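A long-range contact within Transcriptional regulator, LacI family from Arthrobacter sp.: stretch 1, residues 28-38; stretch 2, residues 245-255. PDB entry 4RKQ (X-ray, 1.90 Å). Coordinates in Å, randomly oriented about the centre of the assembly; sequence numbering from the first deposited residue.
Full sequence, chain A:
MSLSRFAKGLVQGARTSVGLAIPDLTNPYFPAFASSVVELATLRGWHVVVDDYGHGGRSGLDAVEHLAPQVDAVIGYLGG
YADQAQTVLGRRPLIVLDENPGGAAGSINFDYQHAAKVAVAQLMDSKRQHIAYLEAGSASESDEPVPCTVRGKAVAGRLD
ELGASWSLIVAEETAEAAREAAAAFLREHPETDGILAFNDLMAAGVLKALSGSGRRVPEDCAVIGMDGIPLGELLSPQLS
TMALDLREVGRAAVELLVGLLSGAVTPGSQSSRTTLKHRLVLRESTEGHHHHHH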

# COMPACT_ATOMS: atom_id res chain seq x y z
N PRO A 28 -2.96 -3.16 2.33
CA PRO A 28 -3.07 -1.90 1.59
C PRO A 28 -4.08 -0.88 2.14
O PRO A 28 -3.99 0.31 1.80
CB PRO A 28 -3.47 -2.34 0.19
CG PRO A 28 -2.90 -3.71 0.07
CD PRO A 28 -3.07 -4.32 1.44
N TYR A 29 -5.02 -1.32 2.98
CA TYR A 29 -5.89 -0.37 3.65
C TYR A 29 -5.08 0.67 4.40
O TYR A 29 -5.42 1.84 4.37
CB TYR A 29 -6.83 -1.09 4.63
CG TYR A 29 -7.64 -0.09 5.40
CD1 TYR A 29 -8.67 0.59 4.77
CD2 TYR A 29 -7.35 0.25 6.71
CE1 TYR A 29 -9.39 1.56 5.44
CE2 TYR A 29 -8.08 1.21 7.40
CZ TYR A 29 -9.08 1.88 6.74
OH TYR A 29 -9.82 2.86 7.39
N PHE A 30 -4.03 0.27 5.11
CA PHE A 30 -3.39 1.20 6.03
C PHE A 30 -2.61 2.31 5.34
O PHE A 30 -2.76 3.47 5.73
CB PHE A 30 -2.61 0.49 7.15
CG PHE A 30 -3.51 -0.23 8.13
CD1 PHE A 30 -4.39 0.48 8.90
CD2 PHE A 30 -3.55 -1.61 8.17
CE1 PHE A 30 -5.26 -0.17 9.74
CE2 PHE A 30 -4.39 -2.26 9.04
CZ PHE A 30 -5.25 -1.54 9.83
N PRO A 31 -1.90 2.02 4.27
CA PRO A 31 -1.30 3.13 3.53
C PRO A 31 -2.32 4.04 2.87
O PRO A 31 -2.10 5.23 2.81
CB PRO A 31 -0.43 2.46 2.46
CG PRO A 31 -0.39 1.02 2.80
CD PRO A 31 -1.33 0.70 3.89
N ALA A 32 -3.46 3.49 2.45
CA ALA A 32 -4.52 4.32 1.86
C ALA A 32 -5.14 5.25 2.89
O ALA A 32 -5.32 6.45 2.65
CB ALA A 32 -5.57 3.45 1.23
N PHE A 33 -5.41 4.71 4.06
CA PHE A 33 -5.88 5.50 5.19
C PHE A 33 -4.88 6.57 5.59
O PHE A 33 -5.21 7.74 5.72
CB PHE A 33 -6.17 4.59 6.38
CG PHE A 33 -6.42 5.33 7.65
CD1 PHE A 33 -7.62 5.98 7.85
CD2 PHE A 33 -5.47 5.37 8.63
CE1 PHE A 33 -7.87 6.67 8.99
CE2 PHE A 33 -5.71 6.07 9.78
CZ PHE A 33 -6.90 6.71 9.97
N ALA A 34 -3.63 6.18 5.80
CA ALA A 34 -2.60 7.12 6.16
C ALA A 34 -2.46 8.23 5.15
O ALA A 34 -2.37 9.39 5.55
CB ALA A 34 -1.26 6.43 6.39
N SER A 35 -2.42 7.90 3.86
CA SER A 35 -2.25 8.90 2.82
C SER A 35 -3.41 9.93 2.90
O SER A 35 -3.21 11.13 2.74
CB SER A 35 -2.26 8.24 1.44
OG SER A 35 -2.14 9.21 0.42
N SER A 36 -4.63 9.44 3.12
CA SER A 36 -5.78 10.33 3.15
C SER A 36 -5.69 11.30 4.33
O SER A 36 -5.98 12.51 4.21
CB SER A 36 -7.07 9.49 3.19
OG SER A 36 -8.14 10.34 3.51
N VAL A 37 -5.27 10.80 5.49
CA VAL A 37 -5.06 11.64 6.67
C VAL A 37 -3.90 12.62 6.47
O VAL A 37 -4.02 13.81 6.81
CB VAL A 37 -4.85 10.84 7.98
CG1 VAL A 37 -4.55 11.78 9.13
CG2 VAL A 37 -6.08 10.01 8.32
N VAL A 38 -2.80 12.15 5.89
CA VAL A 38 -1.67 13.04 5.65
C VAL A 38 -2.05 14.17 4.67
O VAL A 38 -1.63 15.29 4.89
CB VAL A 38 -0.44 12.32 5.15
CG1 VAL A 38 0.65 13.29 4.85
CG2 VAL A 38 0.07 11.39 6.25
N ASP A 245 -15.38 6.00 1.28
CA ASP A 245 -14.36 6.74 0.58
C ASP A 245 -13.35 7.05 1.65
O ASP A 245 -13.71 7.47 2.77
CB ASP A 245 -14.91 8.04 -0.04
CG ASP A 245 -13.94 8.69 -1.06
OD1 ASP A 245 -12.69 8.52 -0.98
OD2 ASP A 245 -14.44 9.39 -1.95
N LEU A 246 -12.10 6.73 1.38
CA LEU A 246 -11.06 7.02 2.34
C LEU A 246 -10.92 8.50 2.60
O LEU A 246 -10.45 8.88 3.62
CB LEU A 246 -9.74 6.42 1.88
CG LEU A 246 -9.85 4.92 2.25
CD1 LEU A 246 -8.97 4.06 1.39
CD2 LEU A 246 -9.55 4.74 3.73
N ARG A 247 -11.39 9.35 1.68
CA ARG A 247 -11.41 10.79 1.95
C ARG A 247 -12.38 11.15 3.08
O ARG A 247 -12.10 12.05 3.87
CB ARG A 247 -11.78 11.58 0.69
CG ARG A 247 -10.68 11.58 -0.35
CD ARG A 247 -10.97 12.61 -1.42
NE ARG A 247 -11.00 11.97 -2.73
CZ ARG A 247 -12.05 11.91 -3.53
NH1 ARG A 247 -11.94 11.28 -4.68
NH2 ARG A 247 -13.20 12.50 -3.21
N GLU A 248 -13.54 10.49 3.10
CA GLU A 248 -14.54 10.63 4.18
C GLU A 248 -14.04 10.11 5.53
O GLU A 248 -14.30 10.72 6.57
CB GLU A 248 -15.82 9.86 3.83
CG GLU A 248 -16.94 10.74 3.32
CD GLU A 248 -17.60 10.18 2.09
OE1 GLU A 248 -18.62 9.47 2.22
OE2 GLU A 248 -17.08 10.42 0.98
N VAL A 249 -13.37 8.96 5.53
CA VAL A 249 -12.83 8.45 6.79
C VAL A 249 -11.77 9.40 7.33
O VAL A 249 -11.77 9.78 8.52
CB VAL A 249 -12.22 7.05 6.68
CG1 VAL A 249 -11.67 6.64 8.03
CG2 VAL A 249 -13.26 6.04 6.23
N GLY A 250 -10.86 9.79 6.44
CA GLY A 250 -9.88 10.83 6.71
C GLY A 250 -10.46 12.14 7.19
O GLY A 250 -9.99 12.72 8.19
N ARG A 251 -11.47 12.65 6.48
CA ARG A 251 -12.12 13.88 6.96
C ARG A 251 -12.78 13.72 8.32
O ARG A 251 -12.74 14.62 9.15
CB ARG A 251 -13.11 14.40 5.91
CG ARG A 251 -13.65 15.78 6.15
CD ARG A 251 -14.13 16.45 4.86
NE ARG A 251 -14.68 15.51 3.88
CZ ARG A 251 -15.86 14.88 3.98
NH1 ARG A 251 -16.23 14.05 3.01
NH2 ARG A 251 -16.66 15.05 5.02
N ALA A 252 -13.43 12.61 8.57
CA ALA A 252 -14.08 12.43 9.86
C ALA A 252 -13.05 12.51 10.99
O ALA A 252 -13.27 13.13 12.03
CB ALA A 252 -14.79 11.09 9.88
N ALA A 253 -11.92 11.84 10.83
CA ALA A 253 -10.83 11.93 11.84
C ALA A 253 -10.24 13.33 12.00
O ALA A 253 -10.11 13.84 13.08
CB ALA A 253 -9.73 10.91 11.53
N VAL A 254 -9.85 13.96 10.91
CA VAL A 254 -9.24 15.27 11.00
C VAL A 254 -10.21 16.32 11.48
O VAL A 254 -9.86 17.17 12.31
CB VAL A 254 -8.68 15.69 9.63
CG1 VAL A 254 -8.24 17.16 9.63
CG2 VAL A 254 -7.55 14.77 9.25
N GLU A 255 -11.46 16.24 11.04
CA GLU A 255 -12.44 17.22 11.51
C GLU A 255 -12.75 17.03 12.99
O GLU A 255 -12.86 17.98 13.75
CB GLU A 255 -13.70 17.15 10.66
CG GLU A 255 -13.43 17.76 9.32
CD GLU A 255 -14.67 17.81 8.44
OE1 GLU A 255 -15.67 17.14 8.75
OE2 GLU A 255 -14.62 18.50 7.41

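Two helices more than 200 residues apart in sequence pack at an angle of 54°, their axes approaching to 8.4 Å and the contact burying 412 Å², both sides summed. Asp 245 stays out of the contact but caps the second helix: its OD1 accepts a hydrogen bond from Arg 247 N at 3.1 Å, satisfying an amide that has no partner in the preceding turn.

Leu 246 follows as the knob of the contact, with more of its surface covered by the other helix than any other residue, its branched side chain seated among Tyr 29, Ala 32, Phe 33 and Ser 36. Its CD1 lies 3.5 Å from Ala 32 CB, where a small methyl leaves room for it, while its CD2 reaches Tyr 29 CE1 at 3.6 Å. The carbonyl of the same residue joins the helices by a polar link, Ser 36 OG donating to Leu 246 O at 2.7 Å; this oxygen also accepts the helical bond from Gly 250 N.

One turn on, buried Val 249 places CG1 3.9 Å from Phe 33 CE1, at the edge of the ring. Gly 250, also buried, marks the tightest backbone approach, its CA 4.9 Å from Val 37 CA. A CB here would fall 2.3 Å from Ser 36 OG, a clash, so the bare backbone suits this spot. Buried Val 254 extends the apolar seam, its CG2 meeting Val 37 CG1 at 4.2 Å. Both valines point CA-to-CB toward the first helix, giving apolar partners compact side chains without polar groups needing hydrogen bonds.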